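Local coordinates for glucose 1-dehydrogenase (Haloferax mediterranei, PDB 2B5W), which catalyses the zinc-dependent oxidation of D-glucose to D-glucono-1,5-lactone, and oxidises several other aldose sugars, using NADP(+) in preference to NAD(+) as electron acceptor, at residues A[87-92]-A[111-117]; A[138-142]-A[313-317]; A[208-214]-A[345-349]. The protein carries 1 engineered substitution. One frame throughout, in Å; residues are numbered along the deposited sequence.

Contact 1 (A[87-92]-A[111-117]); sequences VRRPPA and MYFERGI
Val87 opens the pairing of two short antiparallel strands: its carbonyl O accepts a nearly straight bond from Arg115 N at 2.9 Å, and its CG1 rests on CB of Glu114. Arg88 faces Glu114 in a non-hydrogen-bonded pair, on the same side of the ribbon. Its chain runs extended from CG to NE and lies alongside the glutamate, so that NE (2.9 Å) and NH2 (3.1 Å) both grip Glu114 OE2, side-on and within the guanidinium plane. The carboxylate is turned 42° from that plane and receives both donors from one of its faces. Over one guanidinium face lies the ring of Tyr112, a cation-pi stack with planes 9° apart and Arg88 CZ 3.5 Å from the ring centroid. Tyr112 takes up this place with CG between its backbone N and carbonyl carbon (chi1 59°). Glu114 binds substrate, and the two bonds to OE2 probably help to place its carboxylate. Arg89 forms the hydrogen-bonded pair with Phe113, N to O and O to N, while its NH1 turns back onto Arg88 O. Its CG lies 3.9 Å from CG of Arg115, whose guanidinium is held by His121 O and Gly122 O. Pro91 CA sits 3.7 Å from the centroid of the Phe113 ring, a CH-pi contact over the face. In this GroES-like domain strand 113-115 is the middle of a three-stranded sheet, with 119-120 parallel on its other side; Phe99 of helix 97-100 touches Pro90 and Tyr112, strand 127-131 meets Arg89 and Arg115, and helix 39-46 packs on Ile117.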
loop_
_atom_site.group_PDB
_atom_site.type_symbol
_atom_site.label_atom_id
_atom_site.label_comp_id
_atom_site.label_asym_id
_atom_site.label_seq_id
_atom_site.Cartn_x
_atom_site.Cartn_y
_atom_site.Cartn_z
ATOM N N VAL A 87 11.649 18.473 11.579
ATOM C CA VAL A 87 10.582 18.758 12.524
ATOM C C VAL A 87 10.586 17.876 13.765
ATOM O O VAL A 87 10.275 18.346 14.862
ATOM C CB VAL A 87 9.237 18.649 11.798
ATOM C CG1 VAL A 87 8.086 18.982 12.730
ATOM C CG2 VAL A 87 9.200 19.632 10.602
ATOM N N ARG A 88 10.958 16.593 13.632
ATOM C CA ARG A 88 10.807 15.709 14.774
ATOM C C ARG A 88 12.015 15.676 15.664
ATOM O O ARG A 88 13.155 15.688 15.218
ATOM C CB ARG A 88 10.446 14.296 14.321
ATOM C CG ARG A 88 9.024 14.173 13.892
ATOM C CD ARG A 88 8.550 12.790 13.517
ATOM N NE ARG A 88 7.121 12.796 13.195
ATOM C CZ ARG A 88 6.394 11.702 13.028
ATOM N NH1 ARG A 88 6.958 10.509 13.137
ATOM N NH2 ARG A 88 5.088 11.792 12.798
ATOM N N ARG A 89 11.723 15.650 16.957
ATOM C CA ARG A 89 12.738 15.573 18.015
ATOM C C ARG A 89 12.305 14.501 19.006
ATOM O O ARG A 89 11.115 14.186 19.134
ATOM C CB ARG A 89 12.888 16.920 18.713
ATOM C CG ARG A 89 13.343 18.033 17.792
ATOM C CD ARG A 89 14.793 17.961 17.351
ATOM N NE ARG A 89 15.158 19.090 16.516
ATOM C CZ ARG A 89 14.928 19.151 15.193
ATOM N NH1 ARG A 89 14.389 18.150 14.546
ATOM N NH2 ARG A 89 15.258 20.227 14.536
ATOM N N PRO A 90 13.267 13.958 19.734
ATOM C CA PRO A 90 12.948 12.902 20.705
ATOM C C PRO A 90 11.994 13.375 21.773
ATOM O O PRO A 90 12.042 14.557 22.172
ATOM C CB PRO A 90 14.318 12.531 21.305
ATOM C CG PRO A 90 15.328 13.221 20.557
ATOM C CD PRO A 90 14.710 14.225 19.647
ATOM N N PRO A 91 11.129 12.479 22.241
ATOM C CA PRO A 91 10.149 12.819 23.273
ATOM C C PRO A 91 10.820 12.872 24.664
ATOM O O PRO A 91 12.037 12.726 24.772
ATOM C CB PRO A 91 9.154 11.659 23.195
ATOM C CG PRO A 91 9.978 10.526 22.810
ATOM C CD PRO A 91 11.035 11.059 21.857
ATOM N N ALA A 92 9.991 13.043 25.682
ATOM C CA ALA A 92 10.458 13.223 27.062
ATOM C C ALA A 92 11.246 11.998 27.564
ATOM O O ALA A 92 12.195 12.153 28.321
ATOM C CB ALA A 92 9.255 13.540 27.989
ATOM N N MET A 111 6.094 8.775 20.528
ATOM C CA MET A 111 7.517 8.477 20.448
ATOM C C MET A 111 8.320 9.564 19.714
ATOM O O MET A 111 9.452 9.340 19.290
ATOM C CB MET A 111 7.707 7.105 19.793
ATOM C CG MET A 111 6.945 6.001 20.520
ATOM S SD MET A 111 7.465 4.365 20.035
ATOM C CE MET A 111 7.009 3.408 21.486
ATOM N N TYR A 112 7.709 10.742 19.582
ATOM C CA TYR A 112 8.376 11.902 19.027
ATOM C C TYR A 112 7.635 13.119 19.519
ATOM O O TYR A 112 6.455 13.066 19.880
ATOM C CB TYR A 112 8.308 11.921 17.479
ATOM C CG TYR A 112 6.899 11.930 16.937
ATOM C CD1 TYR A 112 6.210 13.116 16.729
ATOM C CD2 TYR A 112 6.232 10.734 16.664
ATOM C CE1 TYR A 112 4.921 13.112 16.261
ATOM C CE2 TYR A 112 4.953 10.728 16.205
ATOM C CZ TYR A 112 4.299 11.909 15.979
ATOM O OH TYR A 112 2.997 11.910 15.507
ATOM N N PHE A 113 8.334 14.234 19.436
ATOM C CA PHE A 113 7.727 15.557 19.387
ATOM C C PHE A 113 7.900 16.117 17.962
ATOM O O PHE A 113 8.834 15.751 17.254
ATOM C CB PHE A 113 8.461 16.503 20.328
ATOM C CG PHE A 113 8.320 16.185 21.800
ATOM C CD1 PHE A 113 7.192 15.558 22.308
ATOM C CD2 PHE A 113 9.305 16.606 22.678
ATOM C CE1 PHE A 113 7.064 15.317 23.685
ATOM C CE2 PHE A 113 9.175 16.344 24.077
ATOM C CZ PHE A 113 8.054 15.729 24.544
ATOM N N GLU A 114 6.996 17.017 17.578
ATOM C CA GLU A 114 7.101 17.771 16.331
ATOM C C GLU A 114 7.170 19.247 16.692
ATOM O O GLU A 114 6.259 19.792 17.273
ATOM C CB GLU A 114 5.907 17.500 15.397
ATOM C CG GLU A 114 6.110 16.226 14.598
ATOM C CD GLU A 114 4.896 15.783 13.800
ATOM O OE1 GLU A 114 3.792 16.326 14.000
ATOM O OE2 GLU A 114 5.060 14.858 12.972
ATOM N N ARG A 115 8.260 19.874 16.343
ATOM C CA ARG A 115 8.469 21.286 16.657
ATOM C C ARG A 115 7.384 22.130 15.978
ATOM O O ARG A 115 7.133 22.019 14.774
ATOM C CB ARG A 115 9.875 21.703 16.232
ATOM C CG ARG A 115 10.961 21.105 17.149
ATOM C CD ARG A 115 12.269 21.843 17.274
ATOM N NE ARG A 115 12.080 23.239 17.665
ATOM C CZ ARG A 115 13.057 24.075 17.948
ATOM N NH1 ARG A 115 14.323 23.679 17.934
ATOM N NH2 ARG A 115 12.761 25.346 18.230
ATOM N N GLY A 116 6.724 22.967 16.788
ATOM C CA GLY A 116 5.649 23.828 16.331
ATOM C C GLY A 116 4.284 23.168 16.261
ATOM O O GLY A 116 3.316 23.785 15.839
ATOM N N ILE A 117 4.204 21.896 16.630
ATOM C CA ILE A 117 2.993 21.123 16.412
ATOM C C ILE A 117 2.582 20.351 17.664
ATOM O O ILE A 117 1.466 20.504 18.146
ATOM C CB ILE A 117 3.167 20.180 15.219
ATOM C CG1 ILE A 117 3.554 20.950 13.984
ATOM C CG2 ILE A 117 1.851 19.416 14.966
ATOM C CD1 ILE A 117 3.948 20.037 12.802
#

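Contact 2 (A[138-142]-A[313-317]); sequences IPRSQ and TVTFT. With K (potassium ion), chain F.
Gln142 reaches across to helix 306-318 and gives NE2 to the carbonyl O of Thr313, a hydrogen bond of 3.0 Å with an N-H...O angle of 153°. The donor is tilted modestly from the carbonyl plane. The same oxygen accepts from Thr317 OG1 at 3.2 Å, which lies in that plane, so two side chains grip one helical carbonyl whose bond to Thr317 N is weak. Gln142 OE1, 3.4 Å from Thr313 CB, is buried against this threonine without a polar partner. The Gln142 and Phe316 side chains run past each other in opposite directions, amide and ring planes 40° apart, with NE2 of the glutamine 3.5 Å from CD1 of the ring. Replacing Gln142 by alanine is likely to leave Thr313 O with Thr317 OG1 as its one side-chain donor here and to open a gap beside the Phe316 ring. Next to the amide, Thr313 CG2 packs on Ile138 CG2 at 3.7 Å and on Pro139 CD. This joins the loop after strand 135-137, which pairs with 82-85 in the mixed sheet, to helix 306-318, which follows strand 297-300, an outermost strand of the Rossmann sheet. Behind the glutamine, a short 3-10 turn sets its backbone: Gln142 N bonds Pro139 O at 2.9 Å. With CG anti to the carbonyl carbon (chi1 -69°) and the chain extended beyond it, the amide spans the distance to Thr313 O. Ile138 is anchored on Ile82 and Val84. Helix 149-164 lies against both partners, Ile149 on Gln142 and Ile152 on Phe316. Thr315 OG1 binds a potassium ion at 2.8 Å and also pairs with Glu156 OE2.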
loop_
_atom_site.group_PDB
_atom_site.type_symbol
_atom_site.label_atom_id
_atom_site.label_comp_id
_atom_site.label_asym_id
_atom_site.label_seq_id
_atom_site.Cartn_x
_atom_site.Cartn_y
_atom_site.Cartn_z
ATOM N N ILE A 138 21.114 23.952 2.715
ATOM C CA ILE A 138 20.493 24.094 1.399
ATOM C C ILE A 138 21.288 25.132 0.622
ATOM O O ILE A 138 21.990 25.991 1.191
ATOM C CB ILE A 138 18.988 24.488 1.512
ATOM C CG1 ILE A 138 18.818 25.902 2.065
ATOM C CG2 ILE A 138 18.218 23.485 2.325
ATOM C CD1 ILE A 138 17.375 26.415 1.938
ATOM N N PRO A 139 21.110 25.142 -0.699
ATOM C CA PRO A 139 21.775 26.193 -1.484
ATOM C C PRO A 139 21.453 27.611 -1.006
ATOM O O PRO A 139 20.307 27.928 -0.626
ATOM C CB PRO A 139 21.272 25.935 -2.909
ATOM C CG PRO A 139 20.928 24.497 -2.923
ATOM C CD PRO A 139 20.315 24.234 -1.528
ATOM N N ARG A 140 22.448 28.486 -1.004
ATOM C CA ARG A 140 22.238 29.865 -0.521
ATOM C C ARG A 140 21.088 30.565 -1.206
ATOM O O ARG A 140 20.368 31.378 -0.609
ATOM C CB ARG A 140 23.488 30.749 -0.703
ATOM C CG ARG A 140 24.661 30.286 0.042
ATOM C CD ARG A 140 25.807 31.284 0.048
ATOM N NE ARG A 140 26.576 31.178 1.287
ATOM C CZ ARG A 140 26.240 31.751 2.441
ATOM N NH1 ARG A 140 25.146 32.505 2.560
ATOM N NH2 ARG A 140 27.018 31.564 3.490
ATOM N N SER A 141 20.925 30.325 -2.499
ATOM C CA SER A 141 19.890 30.948 -3.280
ATOM C C SER A 141 18.465 30.455 -2.999
ATOM O O SER A 141 17.491 31.007 -3.499
ATOM C CB SER A 141 20.155 30.849 -4.769
ATOM O OG SER A 141 20.429 29.516 -5.185
ATOM N N GLN A 142 18.357 29.383 -2.226
ATOM C CA GLN A 142 17.061 28.898 -1.738
ATOM C C GLN A 142 16.680 29.512 -0.408
ATOM O O GLN A 142 15.663 29.154 0.168
ATOM C CB GLN A 142 17.071 27.352 -1.686
ATOM C CG GLN A 142 17.109 26.792 -3.126
ATOM C CD GLN A 142 17.169 25.262 -3.224
ATOM O OE1 GLN A 142 16.984 24.581 -2.246
ATOM N NE2 GLN A 142 17.422 24.754 -4.438
ATOM N N THR A 313 15.661 20.036 -2.347
ATOM C CA THR A 313 16.475 21.081 -2.938
ATOM C C THR A 313 16.642 20.926 -4.439
ATOM O O THR A 313 16.658 21.916 -5.187
ATOM C CB THR A 313 17.856 21.297 -2.271
ATOM O OG1 THR A 313 18.748 20.156 -2.519
ATOM C CG2 THR A 313 17.703 21.459 -0.762
ATOM N N VAL A 314 16.825 19.676 -4.894
ATOM C CA VAL A 314 16.960 19.399 -6.299
ATOM C C VAL A 314 15.619 19.620 -7.032
ATOM O O VAL A 314 15.581 20.249 -8.087
ATOM C CB VAL A 314 17.474 17.936 -6.474
ATOM C CG1 VAL A 314 17.484 17.521 -7.945
ATOM C CG2 VAL A 314 18.883 17.797 -5.917
ATOM N N THR A 315 14.545 19.126 -6.442
ATOM C CA THR A 315 13.231 19.312 -7.033
ATOM C C THR A 315 12.883 20.789 -7.139
ATOM O O THR A 315 12.374 21.261 -8.157
ATOM C CB THR A 315 12.215 18.562 -6.225
ATOM O OG1 THR A 315 12.459 17.144 -6.327
ATOM C CG2 THR A 315 10.764 18.808 -6.773
ATOM N N PHE A 316 13.211 21.559 -6.094
ATOM C CA PHE A 316 12.969 23.010 -6.122
ATOM C C PHE A 316 13.527 23.695 -7.366
ATOM O O PHE A 316 12.872 24.512 -7.993
ATOM C CB PHE A 316 13.581 23.630 -4.872
ATOM C CG PHE A 316 13.406 25.124 -4.769
ATOM C CD1 PHE A 316 14.244 25.960 -5.381
ATOM C CD2 PHE A 316 12.428 25.636 -3.941
ATOM C CE1 PHE A 316 14.075 27.342 -5.283
ATOM C CE2 PHE A 316 12.269 27.006 -3.803
ATOM C CZ PHE A 316 13.100 27.835 -4.463
ATOM N N THR A 317 14.752 23.328 -7.758
ATOM C CA THR A 317 15.421 23.878 -8.925
ATOM C C THR A 317 14.689 23.663 -10.248
ATOM O O THR A 317 14.830 24.418 -11.213
ATOM C CB THR A 317 16.843 23.294 -8.973
ATOM O OG1 THR A 317 17.549 23.657 -7.764
ATOM C CG2 THR A 317 17.618 23.862 -10.046
HETATM K K K F . 12.028 15.282 -8.413
#

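Contact 3 (A[208-214]-A[345-349]); sequences RDRPDPT and DTTIK. With K (potassium ion), chain D; NAP (NADP nicotinamide-adenine-dinucleotide phosphate), chain I.
A charged clamp with a small apolar flank joins the loop after strand 201-206 of the Rossmann fold, and the start of helix 213-220, to the loop that leads into strand 349-353, which pairs with strand 27-37 in the separate mixed sheet. It stands at the adenosine end of the cofactor, where Arg208 binds the 2'-phosphate that distinguishes NADP from NAD. Arg208 NE donates to NAP O2X and NH2 to NAP O1X, each at 2.9 Å and nearly straight. Its third nitrogen, NH1, meets the syn lone pair of Asp212 OD2 at 2.9 Å, within the guanidinium plane. Phosphate and aspartate therefore occupy the edge of the group and fix its orientation in the plane. Asp345 comes instead over a face: its carboxylate stacks on the guanidinium with planes 7° apart and OD1 3.4 Å from Arg208 CZ. That salt bridge works through charge alone, for no N-H points at the oxygen. The two aspartates probably offset part of the positive charge and help to orient the arginine toward the phosphate. Next to this network Pro213 CG rests on Asp345 O and on Thr346 CA, while Ile348 CD1 lies 4.0 Å from Pro213 CB and also meets Thr214 CG2. Leu186 of helix 183-194 and Ile217 cover the isoleucine further. Thr347 O binds a potassium ion, which Asp344 O also coordinates. Asp212, besides holding Arg208, is the N-cap of helix 213-220. A chi1 of -176° turns its carboxylate toward the first turn of the helix, where OD1 takes Thr214 N at 2.8 Å and Thr214 OG1 at 2.6 Å from opposite faces of the carboxylate plane.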
loop_
_atom_site.group_PDB
_atom_site.type_symbol
_atom_site.label_atom_id
_atom_site.label_comp_id
_atom_site.label_asym_id
_atom_site.label_seq_id
_atom_site.Cartn_x
_atom_site.Cartn_y
_atom_site.Cartn_z
ATOM N N ARG A 208 -13.831 25.020 -5.941
ATOM C CA ARG A 208 -13.876 26.477 -6.110
ATOM C C ARG A 208 -14.625 26.900 -7.347
ATOM O O ARG A 208 -14.593 26.234 -8.401
ATOM C CB ARG A 208 -12.468 27.051 -6.232
ATOM C CG ARG A 208 -11.581 26.784 -5.039
ATOM C CD ARG A 208 -12.019 27.450 -3.784
ATOM N NE ARG A 208 -11.210 27.075 -2.620
ATOM C CZ ARG A 208 -10.005 27.557 -2.364
ATOM N NH1 ARG A 208 -9.447 28.459 -3.147
ATOM N NH2 ARG A 208 -9.347 27.148 -1.269
ATOM N N ASP A 209 -15.265 28.069 -7.201
ATOM C CA ASP A 209 -15.787 28.804 -8.356
ATOM C C ASP A 209 -14.725 29.741 -8.899
ATOM O O ASP A 209 -13.989 30.366 -8.130
ATOM C CB ASP A 209 -17.031 29.644 -7.969
ATOM C CG ASP A 209 -18.113 28.826 -7.287
ATOM O OD1 ASP A 209 -18.502 27.779 -7.835
ATOM O OD2 ASP A 209 -18.632 29.158 -6.210
ATOM N N ARG A 210 -14.745 29.919 -10.214
ATOM C CA ARG A 210 -13.960 30.941 -10.893
ATOM C C ARG A 210 -14.520 32.347 -10.581
ATOM O O ARG A 210 -15.728 32.486 -10.337
ATOM C CB ARG A 210 -13.955 30.688 -12.387
ATOM C CG ARG A 210 -13.377 29.344 -12.840
ATOM C CD ARG A 210 -13.638 29.049 -14.285
ATOM N NE ARG A 210 -13.219 27.692 -14.604
ATOM C CZ ARG A 210 -12.023 27.342 -14.986
ATOM N NH1 ARG A 210 -11.066 28.236 -15.154
ATOM N NH2 ARG A 210 -11.767 26.050 -15.159
ATOM N N PRO A 211 -13.669 33.376 -10.515
ATOM C CA PRO A 211 -12.216 33.281 -10.680
ATOM C C PRO A 211 -11.567 32.896 -9.337
ATOM O O PRO A 211 -11.983 33.327 -8.260
ATOM C CB PRO A 211 -11.822 34.729 -11.044
ATOM C CG PRO A 211 -12.776 35.543 -10.240
ATOM C CD PRO A 211 -14.076 34.760 -10.241
ATOM N N ASP A 212 -10.509 32.082 -9.434
ATOM C CA ASP A 212 -9.843 31.524 -8.248
ATOM C C ASP A 212 -8.380 31.283 -8.595
ATOM O O ASP A 212 -8.076 30.758 -9.663
ATOM C CB ASP A 212 -10.507 30.232 -7.847
ATOM C CG ASP A 212 -9.932 29.668 -6.592
ATOM O OD1 ASP A 212 -8.890 28.964 -6.752
ATOM O OD2 ASP A 212 -10.443 29.852 -5.464
ATOM N N PRO A 213 -7.463 31.702 -7.720
ATOM C CA PRO A 213 -6.028 31.601 -8.085
ATOM C C PRO A 213 -5.458 30.183 -8.006
ATOM O O PRO A 213 -4.410 29.914 -8.639
ATOM C CB PRO A 213 -5.329 32.480 -7.049
ATOM C CG PRO A 213 -6.220 32.438 -5.856
ATOM C CD PRO A 213 -7.651 32.369 -6.422
ATOM N N THR A 214 -6.128 29.284 -7.308
ATOM C CA THR A 214 -5.713 27.875 -7.333
ATOM C C THR A 214 -6.103 27.208 -8.649
ATOM O O THR A 214 -5.337 26.483 -9.245
ATOM C CB THR A 214 -6.218 27.025 -6.111
ATOM O OG1 THR A 214 -7.624 26.761 -6.198
ATOM C CG2 THR A 214 -6.044 27.744 -4.786
ATOM N N ASP A 345 -9.728 32.186 0.285
ATOM C CA ASP A 345 -9.426 31.500 -0.968
ATOM C C ASP A 345 -8.271 32.121 -1.751
ATOM O O ASP A 345 -7.605 31.415 -2.512
ATOM C CB ASP A 345 -10.654 31.428 -1.878
ATOM C CG ASP A 345 -11.734 30.537 -1.346
ATOM O OD1 ASP A 345 -11.516 29.821 -0.331
ATOM O OD2 ASP A 345 -12.864 30.512 -1.894
ATOM N N THR A 346 -8.054 33.439 -1.632
ATOM C CA THR A 346 -6.929 34.061 -2.328
ATOM C C THR A 346 -5.576 33.916 -1.639
ATOM O O THR A 346 -4.562 34.419 -2.173
ATOM C CB THR A 346 -7.169 35.548 -2.560
ATOM O OG1 THR A 346 -7.390 36.198 -1.309
ATOM C CG2 THR A 346 -8.400 35.769 -3.381
ATOM N N THR A 347 -5.568 33.288 -0.456
ATOM C CA THR A 347 -4.336 33.035 0.292
ATOM C C THR A 347 -3.949 31.623 -0.015
ATOM O O THR A 347 -4.719 30.722 0.209
ATOM C CB THR A 347 -4.572 33.221 1.778
ATOM O OG1 THR A 347 -5.036 34.568 2.017
ATOM C CG2 THR A 347 -3.280 33.148 2.532
ATOM N N ILE A 348 -2.782 31.422 -0.615
ATOM C CA ILE A 348 -2.363 30.061 -0.933
ATOM C C ILE A 348 -1.239 29.667 0.022
ATOM O O ILE A 348 -1.462 28.883 0.925
ATOM C CB ILE A 348 -1.968 29.923 -2.389
ATOM C CG1 ILE A 348 -3.168 30.273 -3.275
ATOM C CG2 ILE A 348 -1.473 28.485 -2.660
ATOM C CD1 ILE A 348 -2.852 30.304 -4.731
ATOM N N LYS A 349 -0.049 30.198 -0.186
ATOM C CA LYS A 349 1.058 29.987 0.728
ATOM C C LYS A 349 1.621 31.307 1.237
ATOM O O LYS A 349 1.892 32.191 0.446
ATOM C CB LYS A 349 2.185 29.239 0.018
ATOM C CG LYS A 349 3.353 28.916 0.887
ATOM C CD LYS A 349 2.916 27.853 1.888
ATOM C CE LYS A 349 4.010 27.376 2.745
ATOM N NZ LYS A 349 3.423 26.378 3.665
HETATM K K K D . -6.613 29.173 1.321
HETATM P PA NAP I . -5.413 22.977 3.230
HETATM O O1A NAP I . -6.469 23.036 4.227
HETATM O O2A NAP I . -4.785 24.344 2.926
HETATM O O5B NAP I . -5.946 22.394 1.864
HETATM C C5B NAP I . -6.918 21.390 1.754
HETATM C C4B NAP I . -7.616 21.755 0.462
HETATM O O4B NAP I . -8.463 20.682 0.116
HETATM C C3B NAP I . -8.476 23.029 0.562
HETATM O O3B NAP I . -8.097 24.025 -0.374
HETATM C C2B NAP I . -9.899 22.524 0.314
HETATM O O2B NAP I . -10.696 23.363 -0.506
HETATM C C1B NAP I . -9.668 21.210 -0.393
HETATM N N9A NAP I . -10.743 20.273 -0.134
HETATM C C8A NAP I . -11.152 19.804 1.093
HETATM N N7A NAP I . -12.184 18.959 0.900
HETATM C C5A NAP I . -12.466 18.923 -0.446
HETATM C C6A NAP I . -13.410 18.251 -1.228
HETATM N N6A NAP I . -14.370 17.466 -0.696
HETATM N N1A NAP I . -13.410 18.432 -2.592
HETATM C C2A NAP I . -12.476 19.242 -3.203
HETATM N N3A NAP I . -11.538 19.918 -2.443
HETATM C C4A NAP I . -11.527 19.745 -1.098
HETATM O O3 NAP I . -4.179 22.118 3.758
HETATM P PN NAP I . -2.704 21.863 3.141
HETATM O O1N NAP I . -2.716 21.820 1.651
HETATM O O2N NAP I . -1.649 22.658 3.848
HETATM O O5D NAP I . -2.795 20.373 3.710
HETATM C C5D NAP I . -3.547 19.386 3.030
HETATM C C4D NAP I . -3.786 18.175 3.930
HETATM O O4D NAP I . -2.519 17.565 4.195
HETATM C C3D NAP I . -4.397 18.521 5.291
HETATM O O3D NAP I . -5.370 17.567 5.665
HETATM C C2D NAP I . -3.190 18.491 6.222
HETATM O O2D NAP I . -3.484 18.281 7.578
HETATM C C1D NAP I . -2.371 17.361 5.600
HETATM N N1N NAP I . -0.921 17.406 5.827
HETATM C C2N NAP I . -0.360 16.215 6.171
HETATM C C3N NAP I . 0.995 16.127 6.315
HETATM C C7N NAP I . 1.538 14.741 6.514
HETATM O O7N NAP I . 2.887 14.759 6.854
HETATM N N7N NAP I . 0.728 13.658 6.363
HETATM C C4N NAP I . 1.832 17.239 6.162
HETATM C C5N NAP I . 1.246 18.446 5.799
HETATM C C6N NAP I . -0.141 18.517 5.605
HETATM P P2B NAP I . -11.654 24.553 0.130
HETATM O O1X NAP I . -10.873 25.605 0.728
HETATM O O2X NAP I . -12.471 25.007 -1.096
HETATM O O3X NAP I . -12.585 23.930 1.176
#

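All three contacts are partly buried, and no two touch. Contact 1 has four buried and two exposed among twelve touching residues, contact 2 two of each among six, contact 3 three buried and one exposed among seven. Contact 1 stays within the GroES-like domain; contacts 2 and 3 each tie a loop beside a strand of the large mixed sheet to an element next to the Rossmann sheet. Chemistry follows place. Contact 1 combines strand pairing with a stacked arginine beside the sugar site, whereas contact 3 relies on charges gathered at the phosphate end of NADP. Contact 2, the smallest in buried area, is mostly neutral: one hydrogen bond from a side-chain amide, and methyl packing.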